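Local coordinates for 3',5'-cyclic-nucleotide phosphodiesterase 1 (Saccharomyces cerevisiae, PDB 4OJV), which is a zinc-binding enzyme of the class-II cyclic-nucleotide phosphodiesterase family, built on the metallo-hydrolase fold in which two beta sheets pack together, at residues A[11-23]-A[321-333]. Sequence-based numbering, arbitrary orientation.
Sequences ANGGPTEYGTQCF and NVIVTHVKSTPAK. With ZN (zinc ion), chain E; SO4 (sulfate ion), chain B.
Ala11–Gly14 and His326–Ser329 run side by side in the same direction as irregular loops, joined by a fairly straight bond from Gly13 N to Val327 O (3.0 Å), a more bent bond from Ser329 N to Gly14 O, and a weak one from His326 N to Ala11 O. A water donating to Ala11 O and accepting from Val327 N bridges the start of this seam. Gly13 sets its CA over one face of the His326 imidazole, 3.5 Å from the ring centroid and 9° off the normal, a CH-pi contact; its lack of a side chain leaves room for the His326 carbonyl and the Lys328 chain. The ring, its CG swung anti to the backbone N (chi1 -158°), is pinned at both nitrogens: NE2 binds zinc at 2.1 Å, alongside Asp132, His133 and Asp244, while ND1 is hydrogen-bonded to Ser281. Near the ring plane, Gln21 OE1 lies 3.9 Å from His326 CD2, its amide almost perpendicular to the imidazole and held through NE2 by Asp39 and the Cys242 carbonyl.

Such loops at strand ends are where the metallo-beta-lactamase-like sandwich gathers its metal ligands; strands 22–27 and 321–325 belong to its two sheets, and Phe23 CZ meets Thr325 CG2 at 3.6 Å between them.

Lys328 NZ reaches Gly13 O at 2.8 Å, tilted from the carbonyl plane, and grips O2 of the sulfate at 2.8 Å; a chain extended through its middle torsions and bent at the last (chi4 -65°) puts the ammonium there. On the 11–23 side, Asn12 OD1 accepts from Gly14 N in an Asx turn, and a water links that oxygen and Thr16 N to Ser329 OG. After its cis peptide, Pro15 sets CD against Ser329 CB and packs on Tyr115 of the second subunit.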
ATOM      1  N   ALA A  11      -6.050  -5.029  -8.770  1.00 11.40           N
ATOM      2  CA  ALA A  11      -5.657  -5.274 -10.151  1.00 13.28           C
ATOM      3  C   ALA A  11      -4.920  -4.073 -10.744  1.00 13.05           C
ATOM      4  O   ALA A  11      -4.774  -3.971 -11.950  1.00 15.12           O
ATOM      5  CB  ALA A  11      -6.872  -5.635 -10.999  1.00 15.95           C
ATOM      6  N   ASN A  12      -4.449  -3.180  -9.879  1.00 11.23           N
ATOM      7  CA  ASN A  12      -3.756  -1.959 -10.278  1.00 11.47           C
ATOM      8  C   ASN A  12      -2.280  -2.247 -10.546  1.00  9.85           C
ATOM      9  O   ASN A  12      -1.607  -2.832  -9.701  1.00 11.61           O
ATOM     10  CB  ASN A  12      -3.934  -0.959  -9.135  1.00 12.30           C
ATOM     11  CG  ASN A  12      -3.157   0.323  -9.308  1.00 12.53           C
ATOM     12  OD1 ASN A  12      -2.767   0.705 -10.401  1.00 11.92           O
ATOM     13  ND2 ASN A  12      -2.926   0.996  -8.196  1.00 15.56           N
ATOM     14  N   GLY A  13      -1.766  -1.842 -11.706  1.00  9.43           N
ATOM     15  CA  GLY A  13      -0.354  -2.018 -12.036  1.00 10.28           C
ATOM     16  C   GLY A  13       0.580  -0.937 -11.532  1.00 10.70           C
ATOM     17  O   GLY A  13       1.785  -1.060 -11.714  1.00 12.14           O
ATOM     18  N   GLY A  14       0.037   0.098 -10.890  1.00 10.84           N
ATOM     19  CA  GLY A  14       0.813   1.268 -10.474  1.00 10.58           C
ATOM     20  C   GLY A  14       0.703   2.371 -11.514  1.00 10.29           C
ATOM     21  O   GLY A  14       0.152   2.165 -12.595  1.00 11.61           O
ATOM     22  N   PRO A  15       1.250   3.563 -11.223  1.00 10.36           N
ATOM     23  CA  PRO A  15       2.062   3.858 -10.052  1.00 10.42           C
ATOM     24  C   PRO A  15       1.296   4.289  -8.809  1.00 10.28           C
ATOM     25  O   PRO A  15       1.918   4.432  -7.757  1.00 11.06           O
ATOM     26  CB  PRO A  15       2.967   4.991 -10.536  1.00 11.57           C
ATOM     27  CG  PRO A  15       2.116   5.717 -11.527  1.00 12.22           C
ATOM     28  CD  PRO A  15       1.302   4.657 -12.216  1.00 11.83           C
ATOM     29  N   THR A  16      -0.021   4.469  -8.875  1.00 11.12           N
ATOM     30  CA  THR A  16      -0.754   4.695  -7.622  1.00 12.68           C
ATOM     31  C   THR A  16      -0.624   3.417  -6.783  1.00 13.37           C
ATOM     32  O   THR A  16      -0.498   2.305  -7.320  1.00 14.08           O
ATOM     33  CB  THR A  16      -2.223   5.125  -7.800  1.00 13.75           C
ATOM     34  OG1 THR A  16      -3.002   4.012  -8.248  1.00 14.47           O
ATOM     35  CG2 THR A  16      -2.355   6.299  -8.770  1.00 14.84           C
ATOM     36  N   GLU A  17      -0.637   3.583  -5.470  1.00 14.29           N
ATOM     37  CA  GLU A  17      -0.078   2.588  -4.571  1.00 16.59           C
ATOM     38  C   GLU A  17      -1.093   1.660  -3.887  1.00 17.27           C
ATOM     39  O   GLU A  17      -0.684   0.704  -3.229  1.00 22.52           O
ATOM     40  CB  GLU A  17       0.830   3.269  -3.541  1.00 15.05           C
ATOM     41  CG  GLU A  17       0.101   4.011  -2.427  1.00 13.78           C
ATOM     42  CD  GLU A  17      -0.416   5.398  -2.801  1.00 13.86           C
ATOM     43  OE1 GLU A  17      -0.983   6.033  -1.891  1.00 15.72           O
ATOM     44  OE2 GLU A  17      -0.257   5.859  -3.959  1.00 12.82           O
ATOM     45  N   TYR A  18      -2.388   1.935  -4.029  1.00 18.09           N
ATOM     46  CA  TYR A  18      -3.413   1.098  -3.397  1.00 21.40           C
ATOM     47  C   TYR A  18      -4.059   0.191  -4.439  1.00 17.90           C
ATOM     48  O   TYR A  18      -4.130   0.520  -5.609  1.00 17.74           O
ATOM     49  CB  TYR A  18      -4.517   1.931  -2.724  1.00 27.92           C
ATOM     50  CG  TYR A  18      -4.144   2.914  -1.606  1.00 31.46           C
ATOM     51  CD1 TYR A  18      -2.828   3.102  -1.186  1.00 28.17           C
ATOM     52  CD2 TYR A  18      -5.135   3.674  -0.985  1.00 35.53           C
ATOM     53  CE1 TYR A  18      -2.518   4.015  -0.185  1.00 23.89           C
ATOM     54  CE2 TYR A  18      -4.835   4.586   0.016  1.00 31.25           C
ATOM     55  CZ  TYR A  18      -3.526   4.752   0.403  1.00 31.65           C
ATOM     56  OH  TYR A  18      -3.236   5.650   1.394  1.00 38.83           O
ATOM     57  N   GLY A  19      -4.549  -0.954  -3.992  1.00 15.20           N
ATOM     58  CA  GLY A  19      -5.233  -1.877  -4.869  1.00 14.16           C
ATOM     59  C   GLY A  19      -4.312  -2.591  -5.829  1.00 10.48           C
ATOM     60  O   GLY A  19      -4.742  -2.972  -6.900  1.00 11.44           O
ATOM     61  N   THR A  20      -3.048  -2.780  -5.448  1.00 10.37           N
ATOM     62  CA  THR A  20      -2.108  -3.514  -6.297  1.00 10.53           C
ATOM     63  C   THR A  20      -2.363  -5.030  -6.189  1.00  9.40           C
ATOM     64  O   THR A  20      -3.219  -5.474  -5.422  1.00  9.96           O
ATOM     65  CB  THR A  20      -0.644  -3.105  -6.043  1.00 11.52           C
ATOM     66  OG1 THR A  20      -0.333  -3.309  -4.676  1.00 13.68           O
ATOM     67  CG2 THR A  20      -0.413  -1.638  -6.390  1.00 12.61           C
ATOM     68  N   GLN A  21      -1.658  -5.802  -7.001  1.00  9.05           N
ATOM     69  CA  GLN A  21      -2.116  -7.132  -7.372  1.00  8.71           C
ATOM     70  C   GLN A  21      -2.357  -8.098  -6.220  1.00  8.46           C
ATOM     71  O   GLN A  21      -1.448  -8.423  -5.451  1.00  8.78           O
ATOM     72  CB  GLN A  21      -1.134  -7.762  -8.351  1.00  9.68           C
ATOM     73  CG  GLN A  21      -1.582  -9.135  -8.823  1.00 10.47           C
ATOM     74  CD  GLN A  21      -1.072  -9.484 -10.200  1.00 10.84           C
ATOM     75  OE1 GLN A  21      -1.341  -8.772 -11.167  1.00 11.58           O
ATOM     76  NE2 GLN A  21      -0.366 -10.602 -10.306  1.00 11.51           N
ATOM     77  N   CYS A  22      -3.593  -8.598  -6.125  1.00  8.68           N
ATOM     78  CA  CYS A  22      -3.934  -9.684  -5.205  1.00  8.85           C
ATOM     79  C   CYS A  22      -5.288 -10.267  -5.590  1.00  9.03           C
ATOM     80  O   CYS A  22      -6.269  -9.518  -5.747  1.00  9.61           O
ATOM     81  CB  CYS A  22      -4.001  -9.190  -3.760  1.00 10.12           C
ATOM     82  SG  CYS A  22      -4.442 -10.503  -2.585  1.00 11.58           S
ATOM     83  N   PHE A  23      -5.344 -11.593  -5.725  1.00  8.76           N
ATOM     84  CA  PHE A  23      -6.587 -12.297  -6.053  1.00  9.64           C
ATOM     85  C   PHE A  23      -6.831 -13.360  -5.000  1.00  9.75           C
ATOM     86  O   PHE A  23      -5.911 -14.088  -4.635  1.00 11.92           O
ATOM     87  CB  PHE A  23      -6.475 -12.941  -7.443  1.00 10.44           C
ATOM     88  CG  PHE A  23      -5.896 -12.022  -8.482  1.00 10.20           C
ATOM     89  CD1 PHE A  23      -6.558 -10.861  -8.872  1.00 12.12           C
ATOM     90  CD2 PHE A  23      -4.666 -12.303  -9.054  1.00 11.05           C
ATOM     91  CE1 PHE A  23      -6.000 -10.011  -9.817  1.00 12.75           C
ATOM     92  CE2 PHE A  23      -4.107 -11.459  -9.999  1.00 12.14           C
ATOM     93  CZ  PHE A  23      -4.775 -10.312 -10.385  1.00 11.91           C
ATOM     94  N   ASN A 321     -12.069 -17.318 -21.328  1.00 12.53           N
ATOM     95  CA  ASN A 321     -12.093 -16.043 -20.621  1.00 12.55           C
ATOM     96  C   ASN A 321     -10.689 -15.557 -20.307  1.00 11.86           C
ATOM     97  O   ASN A 321      -9.927 -16.227 -19.597  1.00 13.06           O
ATOM     98  CB  ASN A 321     -12.923 -16.157 -19.348  1.00 14.01           C
ATOM     99  CG  ASN A 321     -14.395 -16.011 -19.624  1.00 17.98           C
ATOM    100  OD1 ASN A 321     -14.887 -14.908 -19.853  1.00 17.79           O
ATOM    101  ND2 ASN A 321     -15.098 -17.126 -19.640  1.00 24.23           N
ATOM    102  N   VAL A 322     -10.343 -14.407 -20.874  1.00 11.89           N
ATOM    103  CA  VAL A 322      -9.100 -13.716 -20.560  1.00 12.26           C
ATOM    104  C   VAL A 322      -9.443 -12.510 -19.701  1.00 11.39           C
ATOM    105  O   VAL A 322     -10.198 -11.628 -20.123  1.00 12.46           O
ATOM    106  CB  VAL A 322      -8.346 -13.301 -21.841  1.00 13.46           C
ATOM    107  CG1 VAL A 322      -7.112 -12.471 -21.512  1.00 14.31           C
ATOM    108  CG2 VAL A 322      -7.983 -14.536 -22.658  1.00 16.05           C
ATOM    109  N   ILE A 323      -8.903 -12.515 -18.485  1.00 11.19           N
ATOM    110  CA  ILE A 323      -9.153 -11.467 -17.501  1.00 11.23           C
ATOM    111  C   ILE A 323      -7.861 -10.666 -17.386  1.00 10.24           C
ATOM    112  O   ILE A 323      -6.851 -11.181 -16.922  1.00 10.56           O
ATOM    113  CB  ILE A 323      -9.544 -12.075 -16.131  1.00 11.53           C
ATOM    114  CG1 ILE A 323     -10.693 -13.095 -16.269  1.00 12.99           C
ATOM    115  CG2 ILE A 323      -9.853 -10.982 -15.116  1.00 12.91           C
ATOM    116  CD1 ILE A 323     -11.979 -12.539 -16.841  1.00 14.26           C
ATOM    117  N   VAL A 324      -7.902  -9.419 -17.844  1.00 10.39           N
ATOM    118  CA  VAL A 324      -6.714  -8.578 -17.969  1.00 10.58           C
ATOM    119  C   VAL A 324      -6.460  -7.855 -16.656  1.00 10.06           C
ATOM    120  O   VAL A 324      -7.348  -7.190 -16.122  1.00 10.87           O
ATOM    121  CB  VAL A 324      -6.914  -7.563 -19.106  1.00 11.56           C
ATOM    122  CG1 VAL A 324      -5.729  -6.622 -19.239  1.00 12.51           C
ATOM    123  CG2 VAL A 324      -7.152  -8.290 -20.422  1.00 12.84           C
ATOM    124  N   THR A 325      -5.242  -7.992 -16.147  1.00 10.18           N
ATOM    125  CA  THR A 325      -4.867  -7.459 -14.847  1.00 10.41           C
ATOM    126  C   THR A 325      -3.748  -6.431 -14.973  1.00 10.49           C
ATOM    127  O   THR A 325      -3.163  -6.250 -16.042  1.00 10.88           O
ATOM    128  CB  THR A 325      -4.371  -8.605 -13.948  1.00 10.60           C
ATOM    129  OG1 THR A 325      -3.178  -9.147 -14.529  1.00 11.44           O
ATOM    130  CG2 THR A 325      -5.439  -9.698 -13.827  1.00 11.55           C
ATOM    131  N   HIS A 326      -3.447  -5.761 -13.862  1.00 10.53           N
ATOM    132  CA  HIS A 326      -2.209  -4.987 -13.722  1.00 11.26           C
ATOM    133  C   HIS A 326      -2.104  -3.856 -14.713  1.00 11.05           C
ATOM    134  O   HIS A 326      -1.021  -3.494 -15.149  1.00 12.33           O
ATOM    135  CB  HIS A 326      -0.999  -5.932 -13.832  1.00 11.75           C
ATOM    136  CG  HIS A 326       0.267  -5.412 -13.199  1.00 10.87           C
ATOM    137  ND1 HIS A 326       1.140  -4.619 -13.859  1.00 11.96           N
ATOM    138  CD2 HIS A 326       0.826  -5.659 -11.954  1.00 11.22           C
ATOM    139  CE1 HIS A 326       2.180  -4.342 -13.060  1.00 11.17           C
ATOM    140  NE2 HIS A 326       2.000  -4.983 -11.900  1.00 11.28           N
ATOM    141  N   VAL A 327      -3.235  -3.264 -15.079  1.00 10.98           N
ATOM    142  CA  VAL A 327      -3.191  -2.105 -15.965  1.00 11.05           C
ATOM    143  C   VAL A 327      -2.650  -0.909 -15.179  1.00 10.78           C
ATOM    144  O   VAL A 327      -3.085  -0.632 -14.060  1.00 10.87           O
ATOM    145  CB  VAL A 327      -4.567  -1.794 -16.592  1.00 11.07           C
ATOM    146  CG1 VAL A 327      -4.507  -0.525 -17.435  1.00 12.12           C
ATOM    147  CG2 VAL A 327      -5.033  -2.970 -17.442  1.00 12.32           C
ATOM    148  N   LYS A 328      -1.689  -0.213 -15.776  1.00 10.07           N
ATOM    149  CA  LYS A 328      -1.076   0.940 -15.129  1.00 10.90           C
ATOM    150  C   LYS A 328      -1.869   2.214 -15.376  1.00 10.49           C
ATOM    151  O   LYS A 328      -2.518   2.370 -16.420  1.00 11.77           O
ATOM    152  CB  LYS A 328       0.352   1.107 -15.643  1.00 11.91           C
ATOM    153  CG  LYS A 328       1.286   0.023 -15.126  1.00 12.34           C
ATOM    154  CD  LYS A 328       2.718   0.195 -15.616  1.00 14.15           C
ATOM    155  CE  LYS A 328       3.670  -0.851 -15.043  1.00 14.79           C
ATOM    156  NZ  LYS A 328       3.867  -0.790 -13.563  1.00 15.35           N
ATOM    157  N   SER A 329      -1.811   3.144 -14.426  1.00 11.14           N
ATOM    158  CA  SER A 329      -2.289   4.504 -14.706  1.00 12.54           C
ATOM    159  C   SER A 329      -1.360   5.164 -15.712  1.00 13.81           C
ATOM    160  O   SER A 329      -0.189   4.789 -15.867  1.00 15.29           O
ATOM    161  CB  SER A 329      -2.320   5.379 -13.454  1.00 14.22           C
ATOM    162  OG  SER A 329      -3.174   4.861 -12.472  1.00 13.71           O
ATOM    163  N   THR A 330      -1.884   6.166 -16.389  1.00 15.27           N
ATOM    164  CA  THR A 330      -1.113   6.950 -17.324  1.00 16.28           C
ATOM    165  C   THR A 330      -1.803   8.306 -17.368  1.00 16.72           C
ATOM    166  O   THR A 330      -3.010   8.384 -17.136  1.00 16.61           O
ATOM    167  CB  THR A 330      -1.046   6.268 -18.713  1.00 18.74           C
ATOM    168  OG1 THR A 330      -0.276   7.073 -19.606  1.00 22.87           O
ATOM    169  CG2 THR A 330      -2.430   6.039 -19.301  1.00 21.30           C
ATOM    170  N   PRO A 331      -1.046   9.388 -17.607  1.00 17.03           N
ATOM    171  CA  PRO A 331      -1.690  10.705 -17.674  1.00 18.07           C
ATOM    172  C   PRO A 331      -2.339  10.961 -19.044  1.00 17.98           C
ATOM    173  O   PRO A 331      -1.986  11.913 -19.744  1.00 21.89           O
ATOM    174  CB  PRO A 331      -0.534  11.674 -17.392  1.00 19.79           C
ATOM    175  CG  PRO A 331       0.678  10.943 -17.848  1.00 20.54           C
ATOM    176  CD  PRO A 331       0.429   9.486 -17.605  1.00 18.50           C
ATOM    177  N   ALA A 332      -3.278  10.086 -19.404  1.00 17.40           N
ATOM    178  CA  ALA A 332      -3.962  10.104 -20.690  1.00 17.54           C
ATOM    179  C   ALA A 332      -5.387  10.606 -20.535  1.00 15.69           C
ATOM    180  O   ALA A 332      -5.922  10.662 -19.431  1.00 15.08           O
ATOM    181  CB  ALA A 332      -3.968   8.710 -21.301  1.00 20.88           C
ATOM    182  N   LYS A 333      -6.010  10.969 -21.655  1.00 15.96           N
ATOM    183  CA  LYS A 333      -7.378  11.467 -21.622  1.00 16.36           C
ATOM    184  C   LYS A 333      -8.374  10.360 -21.293  1.00 14.47           C
ATOM    185  O   LYS A 333      -9.359  10.601 -20.604  1.00 16.07           O
ATOM    186  CB  LYS A 333      -7.747  12.142 -22.945  1.00 20.73           C
ATOM    187  CG  LYS A 333      -7.000  13.443 -23.206  1.00 27.21           C
ATOM    188  CD  LYS A 333      -7.447  14.099 -24.504  1.00 31.23           C
ATOM    189  CE  LYS A 333      -6.749  15.434 -24.710  1.00 36.65           C
ATOM    190  NZ  LYS A 333      -7.214  16.125 -25.944  1.00 40.88           N
TER
HETATM  191 ZN    ZN E 404       3.640  -5.493 -10.681  1.00 12.85          ZN
HETATM  192  S   SO4 B 401       5.991  -3.359 -12.030  1.00 17.23           S
HETATM  193  O1  SO4 B 401       6.393  -2.750 -10.732  1.00 17.96           O
HETATM  194  O2  SO4 B 401       6.137  -2.337 -13.110  1.00 17.99           O
HETATM  195  O3  SO4 B 401       6.826  -4.567 -12.325  1.00 16.87           O
HETATM  196  O4  SO4 B 401       4.557  -3.723 -11.900  1.00 19.18           O
HETATM  197  O   HOH W   1      -6.207  -3.702 -14.114  1.00 23.44           O
HETATM  198  O   HOH W   2      -2.092   3.333 -10.599  1.00 13.01           O
HETATM  199  O   HOH W   3       5.571  -5.444 -10.103  1.00 13.33           O